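Local structure of condensin complex subunit 3 (Schizosaccharomyces pombe, 5OQR) at residues 373-378 / 382-387; 391-396 / 427-432; 397-402 / 462-467; 404-409 / 421-426; 471-476 / 481-486. The protein serves as a regulatory subunit of the condensin complex, which is required to convert interphase chromatin into mitotic-like condensed chromosomes. All coordinates share one frame; numbering follows the deposited sequence.

Contact 1 of 5, residues 373-378 / 382-387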
# COMPACT_ATOMS: atom_id res chain seq x y z
N GLN A 373 -13.08 29.47 1.49
CA GLN A 373 -14.21 30.35 1.76
C GLN A 373 -15.01 30.60 0.49
O GLN A 373 -14.45 30.72 -0.60
CB GLN A 373 -13.73 31.69 2.31
CG GLN A 373 -12.66 31.61 3.39
CD GLN A 373 -13.16 31.00 4.68
OE1 GLN A 373 -13.85 29.98 4.68
NE2 GLN A 373 -12.82 31.63 5.80
N ASP A 374 -16.33 30.67 0.63
CA ASP A 374 -17.21 31.18 -0.41
C ASP A 374 -17.64 32.56 0.07
O ASP A 374 -18.62 32.70 0.81
CB ASP A 374 -18.39 30.27 -0.67
CG ASP A 374 -19.24 30.73 -1.84
OD1 ASP A 374 -20.39 30.27 -1.96
OD2 ASP A 374 -18.75 31.56 -2.64
N MET A 375 -16.90 33.58 -0.36
CA MET A 375 -16.97 34.90 0.26
C MET A 375 -18.01 35.75 -0.47
O MET A 375 -17.73 36.33 -1.52
CB MET A 375 -15.61 35.58 0.26
CG MET A 375 -14.79 35.46 -1.02
SD MET A 375 -13.06 35.88 -0.72
CE MET A 375 -12.52 34.42 0.16
N VAL A 376 -19.22 35.80 0.10
CA VAL A 376 -20.22 36.76 -0.34
C VAL A 376 -19.89 38.17 0.11
O VAL A 376 -20.49 39.13 -0.39
CB VAL A 376 -21.61 36.36 0.20
CG1 VAL A 376 -22.00 34.98 -0.31
CG2 VAL A 376 -21.64 36.40 1.73
N ASP A 377 -18.94 38.32 1.03
CA ASP A 377 -18.53 39.63 1.51
C ASP A 377 -17.75 40.37 0.42
O ASP A 377 -16.52 40.28 0.37
CB ASP A 377 -17.68 39.50 2.77
CG ASP A 377 -17.26 40.84 3.34
OD1 ASP A 377 -17.95 41.84 3.06
OD2 ASP A 377 -16.24 40.89 4.06
N GLU A 378 -18.47 41.07 -0.45
CA GLU A 378 -17.81 41.86 -1.48
C GLU A 378 -16.69 42.71 -0.90
O GLU A 378 -15.58 42.76 -1.45
CB GLU A 378 -18.83 42.76 -2.19
CG GLU A 378 -19.78 42.00 -3.11
CD GLU A 378 -21.16 42.62 -3.19
OE1 GLU A 378 -21.67 43.09 -2.15
OE2 GLU A 378 -21.74 42.65 -4.29
N ARG A 382 -12.87 42.34 -2.15
CA ARG A 382 -12.08 43.39 -2.79
C ARG A 382 -10.76 43.61 -2.05
O ARG A 382 -9.72 43.86 -2.68
CB ARG A 382 -12.89 44.68 -2.85
CG ARG A 382 -14.16 44.57 -3.69
CD ARG A 382 -15.34 45.26 -3.02
NE ARG A 382 -15.10 46.68 -2.79
CZ ARG A 382 -15.27 47.64 -3.70
NH1 ARG A 382 -15.68 47.33 -4.92
NH2 ARG A 382 -15.03 48.90 -3.38
N LYS A 383 -10.78 43.54 -0.72
CA LYS A 383 -9.56 43.77 0.05
C LYS A 383 -8.53 42.70 -0.27
O LYS A 383 -7.38 43.01 -0.63
CB LYS A 383 -9.87 43.78 1.54
CG LYS A 383 -8.70 44.24 2.40
CD LYS A 383 -8.90 43.91 3.86
CE LYS A 383 -7.65 44.24 4.66
NZ LYS A 383 -7.80 43.94 6.11
N LEU A 384 -8.91 41.43 -0.14
CA LEU A 384 -7.97 40.34 -0.41
C LEU A 384 -7.45 40.40 -1.84
O LEU A 384 -6.28 40.11 -2.09
CB LEU A 384 -8.65 39.00 -0.13
CG LEU A 384 -7.80 37.74 -0.34
CD1 LEU A 384 -6.51 37.80 0.46
CD2 LEU A 384 -8.62 36.52 0.05
N LEU A 385 -8.30 40.78 -2.78
CA LEU A 385 -7.86 40.92 -4.17
C LEU A 385 -6.78 41.98 -4.28
O LEU A 385 -5.76 41.79 -4.96
CB LEU A 385 -9.05 41.26 -5.06
CG LEU A 385 -8.75 41.43 -6.55
CD1 LEU A 385 -8.19 40.15 -7.14
CD2 LEU A 385 -10.00 41.86 -7.29
N LYS A 386 -6.98 43.13 -3.63
CA LYS A 386 -5.96 44.17 -3.61
C LYS A 386 -4.66 43.64 -3.01
O LYS A 386 -3.58 43.82 -3.59
CB LYS A 386 -6.45 45.37 -2.81
CG LYS A 386 -6.59 46.64 -3.60
CD LYS A 386 -7.09 47.75 -2.71
CE LYS A 386 -7.19 49.07 -3.44
NZ LYS A 386 -8.16 49.97 -2.77
N SER A 387 -4.75 42.99 -1.86
CA SER A 387 -3.55 42.44 -1.21
C SER A 387 -2.82 41.49 -2.14
O SER A 387 -1.60 41.59 -2.32
CB SER A 387 -3.94 41.74 0.09
OG SER A 387 -2.80 41.23 0.75
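E378 and R382 are joined by one hydrogen bond of the first turn of helix 378-394: R382 N donates to E378 O, 2.8 Å away. The bond is fairly straight, with an N-H...O angle of 162°, and the donor lies nearly along the C=O axis. D377, at the N-cap position, and the inverse gamma turn centred on it lead the loop into this turn.

Van der Waals contact is concentrated on the same carbonyl. With R382 CG anti to its own carbonyl carbon (chi1 -62°), R382 CB, CG and CD all lie alongside E378 O, CD nearest at 3.0 Å. The chain bends at chi2 and chi3. The E378 carboxylate leads away from this turn, and the two side chains meet through E378 CB and R382 CD, 4.4 Å apart, rather than through their charged ends.

Apolar contact lies on the inner side of the helix. The M375 methyl CE comes to 4.4 Å from L384 CD2, a loose touch between side chains with shared neighbours: both also reach L412 of helix 399-412, and helix 336-348 meets them through V336 and T340.

The chemistry is thus divided. A backbone bond starts the helix at the exposed side, where both charged ends can be solvated, while M375 and L384 only brush each other and each packs on helices 399-412 and 336-348 as well.

Contact 2 of 5, residues 391-396 / 427-432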
# COMPACT_ATOMS: atom_id res chain seq x y z
N SER A 391 0.90 41.89 -3.64
CA SER A 391 1.97 40.96 -3.31
C SER A 391 2.62 40.39 -4.56
O SER A 391 3.84 40.17 -4.59
CB SER A 391 1.43 39.84 -2.42
OG SER A 391 0.80 40.36 -1.27
N LEU A 392 1.83 40.14 -5.60
CA LEU A 392 2.38 39.58 -6.83
C LEU A 392 3.14 40.64 -7.62
O LEU A 392 4.08 40.31 -8.35
CB LEU A 392 1.27 38.98 -7.68
CG LEU A 392 0.62 37.71 -7.13
CD1 LEU A 392 -0.75 37.50 -7.75
CD2 LEU A 392 1.51 36.50 -7.39
N SER A 393 2.75 41.91 -7.49
CA SER A 393 3.35 42.97 -8.29
C SER A 393 4.67 43.46 -7.70
O SER A 393 5.57 43.85 -8.45
CB SER A 393 2.38 44.13 -8.42
OG SER A 393 1.22 43.75 -9.14
N THR A 394 4.81 43.45 -6.37
CA THR A 394 5.96 44.06 -5.71
C THR A 394 6.87 43.07 -5.02
O THR A 394 8.09 43.20 -5.10
CB THR A 394 5.48 45.09 -4.68
OG1 THR A 394 4.92 44.42 -3.55
CG2 THR A 394 4.43 46.02 -5.28
N MET A 395 6.32 42.07 -4.33
CA MET A 395 7.14 41.16 -3.55
C MET A 395 7.76 40.09 -4.45
O MET A 395 7.49 40.00 -5.65
CB MET A 395 6.30 40.50 -2.46
CG MET A 395 5.57 41.48 -1.56
SD MET A 395 4.67 40.65 -0.25
CE MET A 395 3.60 41.97 0.28
N ALA A 396 8.61 39.27 -3.84
CA ALA A 396 9.28 38.16 -4.52
C ALA A 396 8.98 36.88 -3.76
O ALA A 396 9.83 36.33 -3.05
CB ALA A 396 10.78 38.42 -4.62
N ILE A 427 1.75 40.82 -14.62
CA ILE A 427 2.92 40.27 -15.30
C ILE A 427 3.68 41.38 -16.02
O ILE A 427 4.92 41.38 -16.04
CB ILE A 427 2.51 39.15 -16.26
CG1 ILE A 427 2.07 37.91 -15.47
CG2 ILE A 427 3.66 38.78 -17.20
CD1 ILE A 427 1.43 36.83 -16.30
N THR A 428 2.96 42.32 -16.62
CA THR A 428 3.63 43.40 -17.34
C THR A 428 4.41 44.30 -16.39
O THR A 428 5.53 44.71 -16.70
CB THR A 428 2.61 44.23 -18.12
OG1 THR A 428 1.83 43.36 -18.96
CG2 THR A 428 3.31 45.26 -19.00
N GLU A 429 3.84 44.60 -15.23
CA GLU A 429 4.53 45.46 -14.27
C GLU A 429 5.78 44.79 -13.73
O GLU A 429 6.84 45.41 -13.65
CB GLU A 429 3.57 45.84 -13.13
CG GLU A 429 2.39 46.68 -13.59
CD GLU A 429 1.43 47.00 -12.46
OE1 GLU A 429 1.64 46.50 -11.33
OE2 GLU A 429 0.47 47.76 -12.70
N VAL A 430 5.68 43.51 -13.36
CA VAL A 430 6.85 42.78 -12.91
C VAL A 430 7.88 42.68 -14.03
O VAL A 430 9.09 42.62 -13.77
CB VAL A 430 6.45 41.38 -12.40
CG1 VAL A 430 7.67 40.61 -11.90
CG2 VAL A 430 5.41 41.49 -11.30
N PHE A 431 7.42 42.67 -15.28
CA PHE A 431 8.33 42.61 -16.41
C PHE A 431 9.04 43.94 -16.63
O PHE A 431 10.21 43.96 -17.04
CB PHE A 431 7.57 42.19 -17.66
CG PHE A 431 8.44 41.82 -18.82
CD1 PHE A 431 9.33 40.76 -18.73
CD2 PHE A 431 8.36 42.52 -20.02
CE1 PHE A 431 10.13 40.41 -19.80
CE2 PHE A 431 9.16 42.17 -21.09
CZ PHE A 431 10.04 41.12 -20.98
N GLU A 432 8.36 45.06 -16.36
CA GLU A 432 8.98 46.37 -16.51
C GLU A 432 10.11 46.56 -15.50
O GLU A 432 11.16 47.13 -15.84
CB GLU A 432 7.94 47.47 -16.35
CG GLU A 432 6.98 47.59 -17.53
CD GLU A 432 5.85 48.57 -17.28
OE1 GLU A 432 5.27 49.07 -18.26
OE2 GLU A 432 5.56 48.85 -16.10
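V430 has CG1 anti to its backbone N (chi1 -179°), which leaves CG2 beside that N and facing the carbonyls of L392 and S393. S393 carries OG beside its own N (chi1 -64°), and E429 starts from a similar first torsion, then runs extended to bring its carboxylate to S393.

The closest side-chain approach is made by the single methyl CG2 of V430. It lies 3.4 Å from L392 O and 3.7 Å from S393 O, touching two successive backbone carbonyls rather than another side chain. The CA atoms of S393 and V430 are 5.8 Å apart, a close approach with which the short serine side chain is consistent. L392 O does not depend on the methyl for a partner, since it accepts a hydrogen bond from Y465 OH of helix 457-471.

Toward the exposed side, E429 OE1 stands 3.5 Å from S393 OG and 3.8 Å from S393 CB. The pair is a polar neighbourhood, not a hydrogen bond. S393 OG is bonded instead to T389 O, one turn back in its own helix, and that bond uses the hydroxyl proton. S393 and L392 also lean on I426, which extends the apolar surface begun by V430.

The chemistry implies close backbone approach with little direct polar attraction. With its proton committed to T389 O, the S393 hydroxyl probably offers the E429 carboxylate only lone pairs, and the carboxylate is likely to rely mainly on solvent.

Contact 3 of 5, residues 397-402 / 462-467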
# COMPACT_ATOMS: atom_id res chain seq x y z
N LEU A 397 7.75 36.40 -3.89
CA LEU A 397 7.33 35.18 -3.22
C LEU A 397 8.07 33.99 -3.83
O LEU A 397 8.47 34.03 -4.99
CB LEU A 397 5.83 34.98 -3.35
CG LEU A 397 4.84 35.98 -2.73
CD1 LEU A 397 5.43 37.37 -2.50
CD2 LEU A 397 3.60 36.08 -3.60
N PRO A 398 8.25 32.91 -3.07
CA PRO A 398 8.87 31.72 -3.64
C PRO A 398 7.92 31.01 -4.59
O PRO A 398 6.70 31.22 -4.58
CB PRO A 398 9.18 30.85 -2.42
CG PRO A 398 8.13 31.23 -1.44
CD PRO A 398 7.89 32.71 -1.66
N ASP A 399 8.49 30.15 -5.43
CA ASP A 399 7.69 29.42 -6.41
C ASP A 399 6.57 28.63 -5.73
O ASP A 399 5.52 28.40 -6.33
CB ASP A 399 8.57 28.49 -7.23
CG ASP A 399 7.87 27.94 -8.46
OD1 ASP A 399 7.16 28.72 -9.13
OD2 ASP A 399 8.01 26.74 -8.74
N SER A 400 6.79 28.22 -4.48
CA SER A 400 5.78 27.43 -3.78
C SER A 400 4.50 28.22 -3.55
O SER A 400 3.40 27.70 -3.77
CB SER A 400 6.35 26.94 -2.44
OG SER A 400 6.94 28.01 -1.72
N LEU A 401 4.62 29.48 -3.12
CA LEU A 401 3.45 30.28 -2.81
C LEU A 401 2.86 30.96 -4.04
O LEU A 401 1.68 31.34 -4.01
CB LEU A 401 3.81 31.34 -1.76
CG LEU A 401 4.20 30.80 -0.39
CD1 LEU A 401 4.72 31.92 0.49
CD2 LEU A 401 3.02 30.11 0.28
N ILE A 402 3.63 31.13 -5.11
CA ILE A 402 3.12 31.78 -6.31
C ILE A 402 1.84 31.10 -6.79
O ILE A 402 0.86 31.77 -7.14
CB ILE A 402 4.19 31.79 -7.42
CG1 ILE A 402 5.27 32.82 -7.08
CG2 ILE A 402 3.57 32.08 -8.79
CD1 ILE A 402 6.45 32.83 -8.04
N CYS A 462 8.40 35.89 -14.10
CA CYS A 462 7.34 36.22 -15.04
C CYS A 462 6.75 34.96 -15.66
O CYS A 462 5.54 34.75 -15.63
CB CYS A 462 7.87 37.15 -16.13
SG CYS A 462 8.22 38.83 -15.56
N LEU A 463 7.61 34.09 -16.20
CA LEU A 463 7.14 32.85 -16.79
C LEU A 463 6.39 32.00 -15.78
O LEU A 463 5.43 31.31 -16.14
CB LEU A 463 8.31 32.07 -17.38
CG LEU A 463 9.01 32.71 -18.58
CD1 LEU A 463 10.28 31.94 -18.92
CD2 LEU A 463 8.08 32.76 -19.78
N SER A 464 6.81 32.03 -14.51
CA SER A 464 6.05 31.33 -13.48
C SER A 464 4.66 31.92 -13.32
O SER A 464 3.71 31.19 -13.02
CB SER A 464 6.81 31.39 -12.15
OG SER A 464 8.05 30.74 -12.26
N TYR A 465 4.51 33.23 -13.52
CA TYR A 465 3.18 33.84 -13.50
C TYR A 465 2.40 33.45 -14.75
O TYR A 465 1.18 33.23 -14.68
CB TYR A 465 3.28 35.36 -13.40
CG TYR A 465 3.69 35.90 -12.05
CD1 TYR A 465 4.37 35.11 -11.13
CD2 TYR A 465 3.39 37.20 -11.69
CE1 TYR A 465 4.74 35.61 -9.89
CE2 TYR A 465 3.75 37.71 -10.46
CZ TYR A 465 4.43 36.91 -9.57
OH TYR A 465 4.79 37.42 -8.35
N VAL A 466 3.07 33.38 -15.89
CA VAL A 466 2.43 32.94 -17.12
C VAL A 466 1.97 31.49 -16.98
O VAL A 466 0.86 31.13 -17.38
CB VAL A 466 3.38 33.10 -18.32
CG1 VAL A 466 2.68 32.73 -19.62
CG2 VAL A 466 3.91 34.52 -18.40
N GLN A 467 2.83 30.65 -16.40
CA GLN A 467 2.49 29.25 -16.21
C GLN A 467 1.23 29.09 -15.37
O GLN A 467 0.32 28.33 -15.73
CB GLN A 467 3.67 28.52 -15.57
CG GLN A 467 3.54 27.02 -15.53
CD GLN A 467 4.75 26.36 -14.89
OE1 GLN A 467 5.74 27.02 -14.60
NE2 GLN A 467 4.66 25.06 -14.67
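I402 and Y465 set their side chains at about a right angle, the isoleucine ending at the rim of the phenol ring. I402 CD1 lies in the ring plane, 3.8 Å from Y465 CE1, and is an edge contact rather than one over the face. The other branch comes near the same CD1-CE1 bond of the ring but displaced well off its plane, with I402 CG2 3.9 Å from Y465 CD1. That branch stands anti to the backbone N while CG1 lies beside it (chi1 -74°), and an extended chi2 carries CD1 forward to the ring edge.

The ring has further neighbours outside this pair of segments: I426 and I427 of helix 416-434 also pack on the tyrosine.

Next to the tyrosine, S464 meets the isoleucine through CB, 4.4 Å from I402 CD1. On the outer side, D399 has CG anti to its backbone N (chi1 -167°) and points OD1 at S464 OG, but the 3.8 Å gap is too long for a hydrogen bond, and D399 is poorly ordered. S464 OG has firmer partners in L460 O, within its own helix, and K505 NZ of helix 500-514.

A buried tyrosine wedged between successive helices, its hydroxyl bonded to a backbone carbonyl of helix 378-394 (L392 O), fits the layered packing of a HEAT-repeat solenoid, in which residues 379-418 form HEAT 6.

Contact 4 of 5, residues 404-409 / 421-426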
# COMPACT_ATOMS: atom_id res chain seq x y z
N LEU A 404 -0.47 29.17 -5.21
CA LEU A 404 -1.63 29.39 -4.36
C LEU A 404 -2.11 30.84 -4.43
O LEU A 404 -3.32 31.09 -4.34
CB LEU A 404 -1.30 29.00 -2.92
CG LEU A 404 -1.07 27.51 -2.67
CD1 LEU A 404 -0.66 27.28 -1.23
CD2 LEU A 404 -2.31 26.69 -3.00
N HIS A 405 -1.19 31.79 -4.58
CA HIS A 405 -1.60 33.18 -4.73
C HIS A 405 -2.41 33.38 -6.00
O HIS A 405 -3.48 33.99 -5.98
CB HIS A 405 -0.37 34.09 -4.74
CG HIS A 405 0.10 34.49 -3.38
ND1 HIS A 405 1.08 33.81 -2.70
CD2 HIS A 405 -0.29 35.50 -2.56
CE1 HIS A 405 1.28 34.38 -1.52
NE2 HIS A 405 0.46 35.41 -1.42
N ILE A 406 -1.90 32.87 -7.12
CA ILE A 406 -2.59 33.04 -8.40
C ILE A 406 -3.86 32.21 -8.44
O ILE A 406 -4.84 32.59 -9.08
CB ILE A 406 -1.63 32.70 -9.55
CG1 ILE A 406 -0.49 33.73 -9.58
CG2 ILE A 406 -2.38 32.67 -10.88
CD1 ILE A 406 0.60 33.45 -10.59
N GLU A 407 -3.87 31.05 -7.77
CA GLU A 407 -5.08 30.25 -7.70
C GLU A 407 -6.16 30.96 -6.89
O GLU A 407 -7.33 30.97 -7.29
CB GLU A 407 -4.76 28.89 -7.09
CG GLU A 407 -5.96 27.97 -6.93
CD GLU A 407 -5.58 26.62 -6.34
OE1 GLU A 407 -4.37 26.35 -6.20
OE2 GLU A 407 -6.50 25.84 -6.01
N LEU A 408 -5.78 31.56 -5.77
CA LEU A 408 -6.74 32.33 -4.97
C LEU A 408 -7.19 33.59 -5.70
O LEU A 408 -8.34 34.01 -5.55
CB LEU A 408 -6.11 32.67 -3.62
CG LEU A 408 -6.92 33.49 -2.62
CD1 LEU A 408 -8.21 32.80 -2.25
CD2 LEU A 408 -6.08 33.75 -1.38
N LEU A 409 -6.30 34.20 -6.48
CA LEU A 409 -6.69 35.34 -7.30
C LEU A 409 -7.81 34.96 -8.25
O LEU A 409 -8.84 35.65 -8.33
CB LEU A 409 -5.47 35.85 -8.07
CG LEU A 409 -5.54 37.29 -8.57
CD1 LEU A 409 -5.28 38.27 -7.44
CD2 LEU A 409 -4.55 37.50 -9.70
N SER A 421 -7.08 39.58 -17.62
CA SER A 421 -6.78 41.01 -17.64
C SER A 421 -5.90 41.40 -16.46
O SER A 421 -4.82 41.97 -16.63
CB SER A 421 -8.08 41.81 -17.62
OG SER A 421 -8.48 42.15 -18.94
N LEU A 422 -6.35 41.09 -15.25
CA LEU A 422 -5.60 41.47 -14.06
C LEU A 422 -4.21 40.85 -14.06
O LEU A 422 -3.21 41.54 -13.87
CB LEU A 422 -6.38 41.05 -12.81
CG LEU A 422 -5.66 41.24 -11.47
CD1 LEU A 422 -5.23 42.69 -11.29
CD2 LEU A 422 -6.55 40.79 -10.33
N LEU A 423 -4.13 39.54 -14.28
CA LEU A 423 -2.85 38.86 -14.15
C LEU A 423 -1.89 39.26 -15.26
O LEU A 423 -0.67 39.21 -15.07
CB LEU A 423 -3.07 37.34 -14.14
CG LEU A 423 -1.86 36.46 -13.83
CD1 LEU A 423 -1.07 36.96 -12.63
CD2 LEU A 423 -2.32 35.04 -13.58
N VAL A 424 -2.40 39.66 -16.43
CA VAL A 424 -1.53 40.20 -17.47
C VAL A 424 -0.99 41.56 -17.05
O VAL A 424 0.19 41.87 -17.28
CB VAL A 424 -2.27 40.27 -18.81
CG1 VAL A 424 -1.49 41.09 -19.83
CG2 VAL A 424 -2.50 38.87 -19.36
N GLU A 425 -1.83 42.39 -16.44
CA GLU A 425 -1.35 43.67 -15.92
C GLU A 425 -0.22 43.44 -14.91
O GLU A 425 0.84 44.07 -15.00
CB GLU A 425 -2.50 44.44 -15.27
CG GLU A 425 -3.56 44.90 -16.25
CD GLU A 425 -4.82 45.39 -15.56
OE1 GLU A 425 -4.84 45.40 -14.31
OE2 GLU A 425 -5.78 45.76 -16.26
N ILE A 426 -0.43 42.53 -13.97
CA ILE A 426 0.61 42.22 -12.99
C ILE A 426 1.88 41.77 -13.69
O ILE A 426 2.97 42.26 -13.41
CB ILE A 426 0.10 41.15 -12.00
CG1 ILE A 426 -1.09 41.69 -11.21
CG2 ILE A 426 1.22 40.72 -11.05
CD1 ILE A 426 -1.72 40.69 -10.26
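I406 and L423 make the tight part of this helix pair: I406 CG2 is 3.6 Å from L423 CD2, and the two side chains cross at about a right angle. The isoleucine offers the branch that stands anti to its backbone N, and the leucine one methyl of its fork. Their CA atoms, 8.2 Å apart, mark the nearest point of the two backbones.

One turn further along helix 399-412, L409 is shared more broadly. L422 CD2 sits against the whole isopropyl end of L409, with L409 CD2 at 3.9 Å and CG and CD1 hardly farther. A first torsion of -159° sends the L409 fork across toward helix 416-434, where it falls between L422 and I426, side chains one helical turn apart.

The looser contact is that of I426, whose CD1 approaches the same L409 CD2 at 4.3 Å. On the solvent side, L422 is partly exposed and also packs on L385 of helix 378-394. E425 is exposed on the helix surface. E407 faces away from this helix pair, and its OE1 pairs with a basic side chain of another protein chain.

The segments run roughly antiparallel, at 144°, with axes 11.7 Å apart, a separation bridged wholly by aliphatic branches. Because the touching atoms are all apolar, and E407 and E425 take no part, attraction across this interface must come from dispersion and the hydrophobic effect.

Contact 5 of 5, residues 471-476 / 481-486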
# COMPACT_ATOMS: atom_id res chain seq x y z
N GLU A 471 -2.73 27.69 -16.24
CA GLU A 471 -3.16 26.58 -15.41
C GLU A 471 -4.56 26.78 -14.84
O GLU A 471 -5.19 25.81 -14.43
CB GLU A 471 -2.18 26.36 -14.26
CG GLU A 471 -1.20 25.23 -14.49
CD GLU A 471 -0.12 25.18 -13.42
OE1 GLU A 471 -0.29 25.83 -12.37
OE2 GLU A 471 0.91 24.50 -13.64
N ASN A 472 -5.04 28.02 -14.80
CA ASN A 472 -6.28 28.36 -14.10
C ASN A 472 -7.40 28.80 -15.03
O ASN A 472 -8.40 29.34 -14.56
CB ASN A 472 -6.00 29.45 -13.06
CG ASN A 472 -5.41 28.91 -11.79
OD1 ASN A 472 -4.19 28.90 -11.61
ND2 ASN A 472 -6.27 28.44 -10.89
N ILE A 473 -7.26 28.59 -16.34
CA ILE A 473 -8.33 28.84 -17.28
C ILE A 473 -8.58 27.56 -18.08
O ILE A 473 -7.71 26.69 -18.19
CB ILE A 473 -8.04 30.02 -18.22
CG1 ILE A 473 -6.70 29.83 -18.94
CG2 ILE A 473 -8.03 31.32 -17.43
CD1 ILE A 473 -6.51 30.77 -20.10
N THR A 474 -9.79 27.46 -18.63
CA THR A 474 -10.25 26.23 -19.25
C THR A 474 -10.58 26.35 -20.73
O THR A 474 -10.62 25.33 -21.42
CB THR A 474 -11.49 25.69 -18.52
OG1 THR A 474 -12.41 26.76 -18.29
CG2 THR A 474 -11.10 25.06 -17.19
N SER A 475 -10.83 27.56 -21.24
CA SER A 475 -11.16 27.74 -22.64
C SER A 475 -10.49 29.00 -23.16
O SER A 475 -10.13 29.90 -22.39
CB SER A 475 -12.68 27.82 -22.87
OG SER A 475 -13.24 28.91 -22.15
N SER A 476 -10.31 29.06 -24.48
CA SER A 476 -9.64 30.18 -25.12
C SER A 476 -10.59 31.28 -25.55
O SER A 476 -10.17 32.22 -26.22
CB SER A 476 -8.84 29.68 -26.33
OG SER A 476 -9.70 29.14 -27.32
N LEU A 481 -6.40 37.81 -27.48
CA LEU A 481 -5.42 38.88 -27.42
C LEU A 481 -4.45 38.69 -26.27
O LEU A 481 -3.25 38.97 -26.41
CB LEU A 481 -6.14 40.23 -27.31
CG LEU A 481 -6.89 40.66 -28.56
CD1 LEU A 481 -7.68 41.93 -28.29
CD2 LEU A 481 -5.93 40.88 -29.73
N TYR A 482 -4.93 38.23 -25.12
CA TYR A 482 -4.03 37.96 -24.02
C TYR A 482 -3.05 36.84 -24.37
O TYR A 482 -1.86 36.93 -24.05
CB TYR A 482 -4.84 37.61 -22.76
CG TYR A 482 -5.65 38.78 -22.25
CD1 TYR A 482 -5.07 40.03 -22.08
CD2 TYR A 482 -7.00 38.64 -21.96
CE1 TYR A 482 -5.81 41.10 -21.61
CE2 TYR A 482 -7.75 39.71 -21.50
CZ TYR A 482 -7.14 40.94 -21.33
OH TYR A 482 -7.88 42.00 -20.87
N MET A 483 -3.52 35.82 -25.08
CA MET A 483 -2.63 34.73 -25.49
C MET A 483 -1.58 35.21 -26.47
O MET A 483 -0.38 35.00 -26.27
CB MET A 483 -3.44 33.59 -26.10
CG MET A 483 -4.32 32.90 -25.11
SD MET A 483 -5.57 31.89 -25.88
CE MET A 483 -6.35 31.28 -24.40
N VAL A 484 -2.01 35.83 -27.57
CA VAL A 484 -1.06 36.30 -28.57
C VAL A 484 -0.03 37.20 -27.92
O VAL A 484 1.14 37.23 -28.32
CB VAL A 484 -1.79 37.01 -29.73
CG1 VAL A 484 -0.81 37.42 -30.81
CG2 VAL A 484 -2.86 36.11 -30.33
N ASP A 485 -0.44 37.96 -26.90
CA ASP A 485 0.49 38.82 -26.18
C ASP A 485 1.51 37.99 -25.41
O ASP A 485 2.72 38.14 -25.61
CB ASP A 485 -0.29 39.73 -25.23
CG ASP A 485 0.56 40.87 -24.69
OD1 ASP A 485 0.28 41.35 -23.58
OD2 ASP A 485 1.52 41.27 -25.38
N MET A 486 1.04 37.11 -24.53
CA MET A 486 1.96 36.27 -23.76
C MET A 486 2.87 35.47 -24.67
O MET A 486 4.05 35.26 -24.36
CB MET A 486 1.18 35.34 -22.83
CG MET A 486 0.19 36.03 -21.91
SD MET A 486 0.84 37.52 -21.15
CE MET A 486 2.07 36.80 -20.10
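M483 meets S476 and I473, linking helix 480-495 to the loop that leads into it. Ahead of it in the helix, Y482 turns off this contact and packs on C420 and V424 of helix 416-434.

At M483 the side chain leaves with CG anti to the carbonyl carbon (chi1 -68°) and then runs fully extended, so its methyl end reaches the loop. CE lies over the backbone and first side-chain carbon of S476, 3.5 Å from both S476 CA and S476 CB, while M483 SD follows at 4.0 Å from that CB. The S476 hydroxyl sits between N and the carbonyl carbon (chi1 64°), which keeps OG off the methyl; its own partner is L516 O, through a weak hydrogen bond. I473 gives the other touch: its CD1 is 4.3 Å from M483 CE, a looser apolar contact. The interaction is purely van der Waals, one thioether end against a serine carbon and an isoleucine methyl.

One turn after M483, M486 packs on V466 and F470 of helix 457-471.

The loop is tied on its outer side by T474 OG1 to E416 OE2 and by I473 O to a basic side chain of another protein chain. M483 packs against F470 of the preceding helix 457-471 and L516, in the loop after helix 500-514, as well as the link that joins helices 457-471 and 480-495.

In the fold
Contacts 2, 3 and 4 form a compact cluster: contact 3 lies about 10 Å, centre to centre, from each of the others, and contacts 2 and 4 are about 11 Å apart. Contact 4 also adjoins contact 1, about 14 Å away, where L385 CD1 comes 3.5 Å from L409 CD1. Contacts 1 and 2 share helix 378-394 but stand about 21 Å apart. Toward the C-terminal side, contact 5 lies about 12 Å from contact 4 and reaches contact 3 through M486 CE, 3.4 Å from V466 CG2. Successive helices thus connect all five along one stretch of the solenoid, and residues of contacts 4 and 5 also touch another protein chain.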